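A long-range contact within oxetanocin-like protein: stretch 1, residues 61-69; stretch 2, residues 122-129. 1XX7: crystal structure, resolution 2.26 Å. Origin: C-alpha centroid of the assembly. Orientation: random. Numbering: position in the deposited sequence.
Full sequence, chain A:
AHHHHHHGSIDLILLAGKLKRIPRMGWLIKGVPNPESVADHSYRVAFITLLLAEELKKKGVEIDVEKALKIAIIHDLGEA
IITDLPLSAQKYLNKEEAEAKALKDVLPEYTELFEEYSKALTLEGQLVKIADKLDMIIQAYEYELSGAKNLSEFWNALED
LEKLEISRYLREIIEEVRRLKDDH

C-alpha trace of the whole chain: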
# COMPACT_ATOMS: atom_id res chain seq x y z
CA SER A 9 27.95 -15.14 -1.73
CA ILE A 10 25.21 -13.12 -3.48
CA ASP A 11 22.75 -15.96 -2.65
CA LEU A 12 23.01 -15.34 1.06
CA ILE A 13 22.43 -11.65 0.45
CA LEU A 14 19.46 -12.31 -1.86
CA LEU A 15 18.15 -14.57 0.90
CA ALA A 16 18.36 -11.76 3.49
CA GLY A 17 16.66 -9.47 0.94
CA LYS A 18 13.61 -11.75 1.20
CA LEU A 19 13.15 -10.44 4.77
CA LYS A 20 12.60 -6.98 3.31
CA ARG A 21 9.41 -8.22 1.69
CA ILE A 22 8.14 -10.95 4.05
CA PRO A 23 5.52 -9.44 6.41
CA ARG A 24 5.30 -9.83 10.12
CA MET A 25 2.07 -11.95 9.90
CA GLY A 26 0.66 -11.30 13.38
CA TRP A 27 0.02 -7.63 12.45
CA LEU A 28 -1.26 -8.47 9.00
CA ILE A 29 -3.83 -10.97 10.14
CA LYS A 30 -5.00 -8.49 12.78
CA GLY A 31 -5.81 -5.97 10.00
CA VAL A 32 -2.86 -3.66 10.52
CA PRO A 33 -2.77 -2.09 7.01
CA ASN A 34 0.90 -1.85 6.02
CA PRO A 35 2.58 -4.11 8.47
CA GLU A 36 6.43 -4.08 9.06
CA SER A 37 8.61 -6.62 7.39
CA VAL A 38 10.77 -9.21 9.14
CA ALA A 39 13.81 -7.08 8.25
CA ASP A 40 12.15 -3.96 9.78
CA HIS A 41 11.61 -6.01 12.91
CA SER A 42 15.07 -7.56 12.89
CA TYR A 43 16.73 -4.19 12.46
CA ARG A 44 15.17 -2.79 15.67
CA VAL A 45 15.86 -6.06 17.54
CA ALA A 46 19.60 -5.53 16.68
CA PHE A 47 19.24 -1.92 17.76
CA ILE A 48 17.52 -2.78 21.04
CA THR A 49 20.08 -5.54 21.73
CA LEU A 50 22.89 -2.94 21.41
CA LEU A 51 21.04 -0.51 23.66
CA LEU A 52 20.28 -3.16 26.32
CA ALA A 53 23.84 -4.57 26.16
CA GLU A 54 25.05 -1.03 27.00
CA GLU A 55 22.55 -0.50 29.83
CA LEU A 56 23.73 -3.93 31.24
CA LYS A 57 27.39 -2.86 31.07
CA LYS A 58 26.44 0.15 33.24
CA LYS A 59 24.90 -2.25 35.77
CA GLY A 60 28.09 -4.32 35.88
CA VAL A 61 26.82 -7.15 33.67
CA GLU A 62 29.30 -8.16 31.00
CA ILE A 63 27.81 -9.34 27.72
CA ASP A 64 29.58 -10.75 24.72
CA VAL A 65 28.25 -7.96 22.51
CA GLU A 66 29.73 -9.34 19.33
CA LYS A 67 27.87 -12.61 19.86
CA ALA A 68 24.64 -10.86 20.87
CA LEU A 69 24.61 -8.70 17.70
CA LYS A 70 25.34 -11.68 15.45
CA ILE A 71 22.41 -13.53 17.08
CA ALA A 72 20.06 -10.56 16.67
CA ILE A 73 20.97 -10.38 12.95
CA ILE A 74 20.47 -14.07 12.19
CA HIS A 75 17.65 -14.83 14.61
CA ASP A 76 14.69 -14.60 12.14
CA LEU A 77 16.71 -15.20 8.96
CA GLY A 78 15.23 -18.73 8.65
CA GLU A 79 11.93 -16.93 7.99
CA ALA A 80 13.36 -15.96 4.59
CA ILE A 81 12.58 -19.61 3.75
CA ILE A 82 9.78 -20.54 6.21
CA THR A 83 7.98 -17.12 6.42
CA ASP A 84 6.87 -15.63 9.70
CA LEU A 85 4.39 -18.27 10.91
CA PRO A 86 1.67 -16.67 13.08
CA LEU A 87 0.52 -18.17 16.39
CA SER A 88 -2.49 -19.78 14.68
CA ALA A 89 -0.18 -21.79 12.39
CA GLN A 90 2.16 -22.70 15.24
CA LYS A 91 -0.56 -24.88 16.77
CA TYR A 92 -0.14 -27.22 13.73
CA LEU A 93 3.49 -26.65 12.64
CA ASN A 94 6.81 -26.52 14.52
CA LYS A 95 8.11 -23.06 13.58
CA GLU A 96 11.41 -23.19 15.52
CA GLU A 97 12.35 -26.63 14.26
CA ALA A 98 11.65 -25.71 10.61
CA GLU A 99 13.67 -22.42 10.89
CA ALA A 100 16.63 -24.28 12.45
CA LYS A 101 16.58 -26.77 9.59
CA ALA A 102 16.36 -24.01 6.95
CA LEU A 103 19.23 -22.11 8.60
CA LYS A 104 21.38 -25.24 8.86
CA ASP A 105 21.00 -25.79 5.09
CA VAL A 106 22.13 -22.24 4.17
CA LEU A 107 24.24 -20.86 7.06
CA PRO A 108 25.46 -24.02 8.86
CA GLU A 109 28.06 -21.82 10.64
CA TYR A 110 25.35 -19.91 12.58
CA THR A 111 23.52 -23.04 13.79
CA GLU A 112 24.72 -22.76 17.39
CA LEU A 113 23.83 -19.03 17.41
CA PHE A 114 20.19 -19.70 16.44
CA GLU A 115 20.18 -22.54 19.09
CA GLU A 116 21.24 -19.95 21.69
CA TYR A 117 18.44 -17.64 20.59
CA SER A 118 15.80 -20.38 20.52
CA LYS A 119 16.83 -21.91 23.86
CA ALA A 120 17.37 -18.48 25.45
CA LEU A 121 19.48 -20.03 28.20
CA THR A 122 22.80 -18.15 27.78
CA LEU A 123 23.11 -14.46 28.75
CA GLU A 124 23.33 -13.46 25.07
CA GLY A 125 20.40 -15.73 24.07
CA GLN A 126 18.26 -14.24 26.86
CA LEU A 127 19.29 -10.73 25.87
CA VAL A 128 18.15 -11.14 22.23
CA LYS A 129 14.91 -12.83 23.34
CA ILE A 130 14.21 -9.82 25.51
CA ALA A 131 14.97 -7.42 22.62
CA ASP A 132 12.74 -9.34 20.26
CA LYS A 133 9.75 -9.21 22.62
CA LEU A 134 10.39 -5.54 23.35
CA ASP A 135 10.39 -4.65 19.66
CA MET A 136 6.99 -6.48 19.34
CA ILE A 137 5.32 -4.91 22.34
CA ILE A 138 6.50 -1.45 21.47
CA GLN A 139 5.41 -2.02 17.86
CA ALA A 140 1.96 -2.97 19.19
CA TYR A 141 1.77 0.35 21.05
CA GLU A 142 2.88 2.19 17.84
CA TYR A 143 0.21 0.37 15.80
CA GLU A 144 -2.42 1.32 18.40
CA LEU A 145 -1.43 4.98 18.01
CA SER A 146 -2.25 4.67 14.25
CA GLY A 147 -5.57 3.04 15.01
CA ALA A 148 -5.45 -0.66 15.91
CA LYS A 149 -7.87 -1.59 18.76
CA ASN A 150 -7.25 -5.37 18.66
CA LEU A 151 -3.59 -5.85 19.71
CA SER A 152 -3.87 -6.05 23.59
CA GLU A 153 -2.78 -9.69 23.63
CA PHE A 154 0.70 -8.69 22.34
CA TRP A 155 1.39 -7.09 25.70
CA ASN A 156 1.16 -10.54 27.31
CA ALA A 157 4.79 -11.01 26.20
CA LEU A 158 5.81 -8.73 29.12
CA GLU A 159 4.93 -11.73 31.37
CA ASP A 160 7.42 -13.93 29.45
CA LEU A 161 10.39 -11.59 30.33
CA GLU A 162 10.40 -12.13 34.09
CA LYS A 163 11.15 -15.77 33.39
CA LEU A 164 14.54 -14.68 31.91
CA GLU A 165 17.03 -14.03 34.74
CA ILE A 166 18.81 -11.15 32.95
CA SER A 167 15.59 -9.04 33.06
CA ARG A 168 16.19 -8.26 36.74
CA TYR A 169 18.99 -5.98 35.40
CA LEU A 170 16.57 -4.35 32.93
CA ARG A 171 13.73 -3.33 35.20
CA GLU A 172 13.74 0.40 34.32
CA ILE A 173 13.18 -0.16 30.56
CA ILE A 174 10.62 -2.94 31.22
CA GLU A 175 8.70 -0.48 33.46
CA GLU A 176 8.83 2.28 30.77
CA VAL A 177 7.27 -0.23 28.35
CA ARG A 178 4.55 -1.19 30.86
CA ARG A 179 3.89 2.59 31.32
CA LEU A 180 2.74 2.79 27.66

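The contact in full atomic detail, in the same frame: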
# COMPACT_ATOMS: atom_id res chain seq x y z
N VAL A 61 27.10 -5.83 34.24
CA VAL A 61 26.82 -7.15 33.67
C VAL A 61 27.51 -7.21 32.32
O VAL A 61 27.12 -6.53 31.39
CB VAL A 61 25.31 -7.40 33.52
CG1 VAL A 61 25.01 -8.84 33.06
CG2 VAL A 61 24.60 -7.11 34.82
N GLU A 62 28.56 -8.01 32.23
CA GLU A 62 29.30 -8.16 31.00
C GLU A 62 28.48 -9.01 30.05
O GLU A 62 27.84 -9.97 30.45
CB GLU A 62 30.68 -8.80 31.23
N ILE A 63 28.50 -8.62 28.78
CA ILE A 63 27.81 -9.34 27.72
C ILE A 63 28.86 -9.48 26.66
O ILE A 63 29.68 -8.57 26.48
CB ILE A 63 26.58 -8.51 27.23
CG1 ILE A 63 25.49 -8.46 28.32
CG2 ILE A 63 26.01 -9.03 25.89
CD1 ILE A 63 24.76 -9.80 28.62
N ASP A 64 28.88 -10.62 25.98
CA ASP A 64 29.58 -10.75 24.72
C ASP A 64 28.74 -10.06 23.61
O ASP A 64 27.86 -10.66 23.01
CB ASP A 64 29.79 -12.23 24.44
CG ASP A 64 30.57 -12.49 23.19
OD1 ASP A 64 30.95 -11.55 22.45
OD2 ASP A 64 30.83 -13.67 22.93
N VAL A 65 29.03 -8.79 23.37
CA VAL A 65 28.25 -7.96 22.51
C VAL A 65 28.33 -8.40 21.07
O VAL A 65 27.32 -8.42 20.38
CB VAL A 65 28.62 -6.49 22.66
CG1 VAL A 65 27.81 -5.60 21.67
CG2 VAL A 65 28.39 -6.04 24.11
N GLU A 66 29.53 -8.78 20.64
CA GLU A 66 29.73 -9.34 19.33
C GLU A 66 28.78 -10.48 19.08
O GLU A 66 28.03 -10.46 18.08
CB GLU A 66 31.16 -9.83 19.15
CG GLU A 66 31.43 -10.39 17.80
CD GLU A 66 32.86 -10.69 17.54
OE1 GLU A 66 33.75 -10.12 18.20
OE2 GLU A 66 33.10 -11.50 16.64
N LYS A 67 28.81 -11.50 19.98
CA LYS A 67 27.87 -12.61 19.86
C LYS A 67 26.38 -12.20 19.89
O LYS A 67 25.59 -12.73 19.12
CB LYS A 67 28.12 -13.63 20.93
CG LYS A 67 27.12 -14.82 20.93
CD LYS A 67 27.38 -15.74 22.09
CE LYS A 67 28.47 -16.73 21.76
NZ LYS A 67 28.95 -17.37 23.02
N ALA A 68 26.01 -11.29 20.76
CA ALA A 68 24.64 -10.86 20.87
C ALA A 68 24.11 -10.15 19.60
O ALA A 68 22.97 -10.36 19.19
CB ALA A 68 24.45 -10.02 22.11
N LEU A 69 24.96 -9.34 18.95
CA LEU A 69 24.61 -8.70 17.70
C LEU A 69 24.56 -9.69 16.56
O LEU A 69 23.62 -9.62 15.73
CB LEU A 69 25.56 -7.54 17.36
CG LEU A 69 25.67 -6.45 18.42
CD1 LEU A 69 26.76 -5.39 18.02
CD2 LEU A 69 24.34 -5.80 18.68
N THR A 122 21.61 -18.99 27.57
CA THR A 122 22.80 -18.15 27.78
C THR A 122 22.46 -16.67 27.99
O THR A 122 21.36 -16.23 27.71
CB THR A 122 23.77 -18.25 26.64
OG1 THR A 122 23.23 -17.58 25.48
CG2 THR A 122 24.10 -19.75 26.37
N LEU A 123 23.40 -15.90 28.52
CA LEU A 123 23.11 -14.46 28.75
C LEU A 123 22.74 -13.77 27.43
O LEU A 123 21.80 -12.96 27.36
CB LEU A 123 24.32 -13.75 29.37
CG LEU A 123 24.58 -13.82 30.90
CD1 LEU A 123 24.51 -15.24 31.46
CD2 LEU A 123 25.95 -13.17 31.21
N GLU A 124 23.50 -14.07 26.38
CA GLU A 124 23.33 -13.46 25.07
C GLU A 124 22.01 -13.92 24.42
O GLU A 124 21.31 -13.12 23.88
CB GLU A 124 24.53 -13.78 24.16
CG GLU A 124 25.80 -13.01 24.54
CD GLU A 124 26.48 -13.54 25.85
OE1 GLU A 124 26.58 -14.76 26.03
OE2 GLU A 124 26.86 -12.71 26.71
N GLY A 125 21.69 -15.22 24.52
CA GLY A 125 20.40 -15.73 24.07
C GLY A 125 19.21 -15.09 24.77
O GLY A 125 18.22 -14.73 24.13
N GLN A 126 19.30 -14.93 26.10
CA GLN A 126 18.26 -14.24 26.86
C GLN A 126 18.12 -12.79 26.46
O GLN A 126 16.99 -12.25 26.39
CB GLN A 126 18.59 -14.23 28.34
CG GLN A 126 18.61 -15.56 29.04
CD GLN A 126 19.06 -15.38 30.49
OE1 GLN A 126 18.49 -14.56 31.21
NE2 GLN A 126 20.04 -16.14 30.90
N LEU A 127 19.27 -12.13 26.28
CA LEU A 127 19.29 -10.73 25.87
C LEU A 127 18.53 -10.47 24.53
O LEU A 127 17.78 -9.52 24.42
CB LEU A 127 20.73 -10.19 25.77
CG LEU A 127 20.85 -8.73 25.27
CD1 LEU A 127 20.05 -7.76 26.10
CD2 LEU A 127 22.31 -8.30 25.23
N VAL A 128 18.76 -11.32 23.53
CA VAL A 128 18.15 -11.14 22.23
C VAL A 128 16.67 -11.52 22.28
O VAL A 128 15.86 -10.89 21.61
CB VAL A 128 18.89 -11.90 21.12
CG1 VAL A 128 18.23 -11.64 19.79
CG2 VAL A 128 20.35 -11.45 21.04
N LYS A 129 16.32 -12.54 23.07
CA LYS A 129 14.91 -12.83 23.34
C LYS A 129 14.14 -11.67 23.98
O LYS A 129 12.97 -11.36 23.63
CB LYS A 129 14.78 -14.11 24.21
CG LYS A 129 13.34 -14.71 24.24
CD LYS A 129 12.90 -15.39 22.92
CE LYS A 129 13.44 -16.84 22.86
NZ LYS A 129 13.17 -17.63 21.60

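Two helix N-termini, with the loop that leads into the first, meet in a small, mainly apolar contact organised around Glu124, whose side chain accepts the single hydrogen bond between the stretches. The helices beginning at Val65 and Leu123 cross at -46°, their axes 9.1 Å apart at closest approach, and the backbones come nearest at Ala68 and Glu124, where the CA atoms lie 5.1 Å apart. Glu124 folds back through chi1 m and chi2 p, which brings OE2 to 3.0 Å from Asp64 N; the N-H...O angle of 159° is favourable. This amide lies just ahead of the first helix, at the residue that caps it: Asp64 OD1 accepts from Lys67 N at 3.3 Å. Thr122 does the same for the second helix, its OG1 lying 3.0 Å from Gly125 N.

Apolar packing lies beside the polar link. Ile63 CD1 lies 4.0 Å from Leu123 CB, while Ile63 CG2 approaches Leu127 CD2 to 3.8 Å. Ala68 sits at the point of closest backbone approach: its CB lies 4.1 Å from Glu124 CG and 4.2 Å from Leu127 CD2, and Val128 CG2 reaches Ala68 O at 3.4 Å. Lys67 adds only its aliphatic portion, with CD 4.0 Å from Glu124 CG.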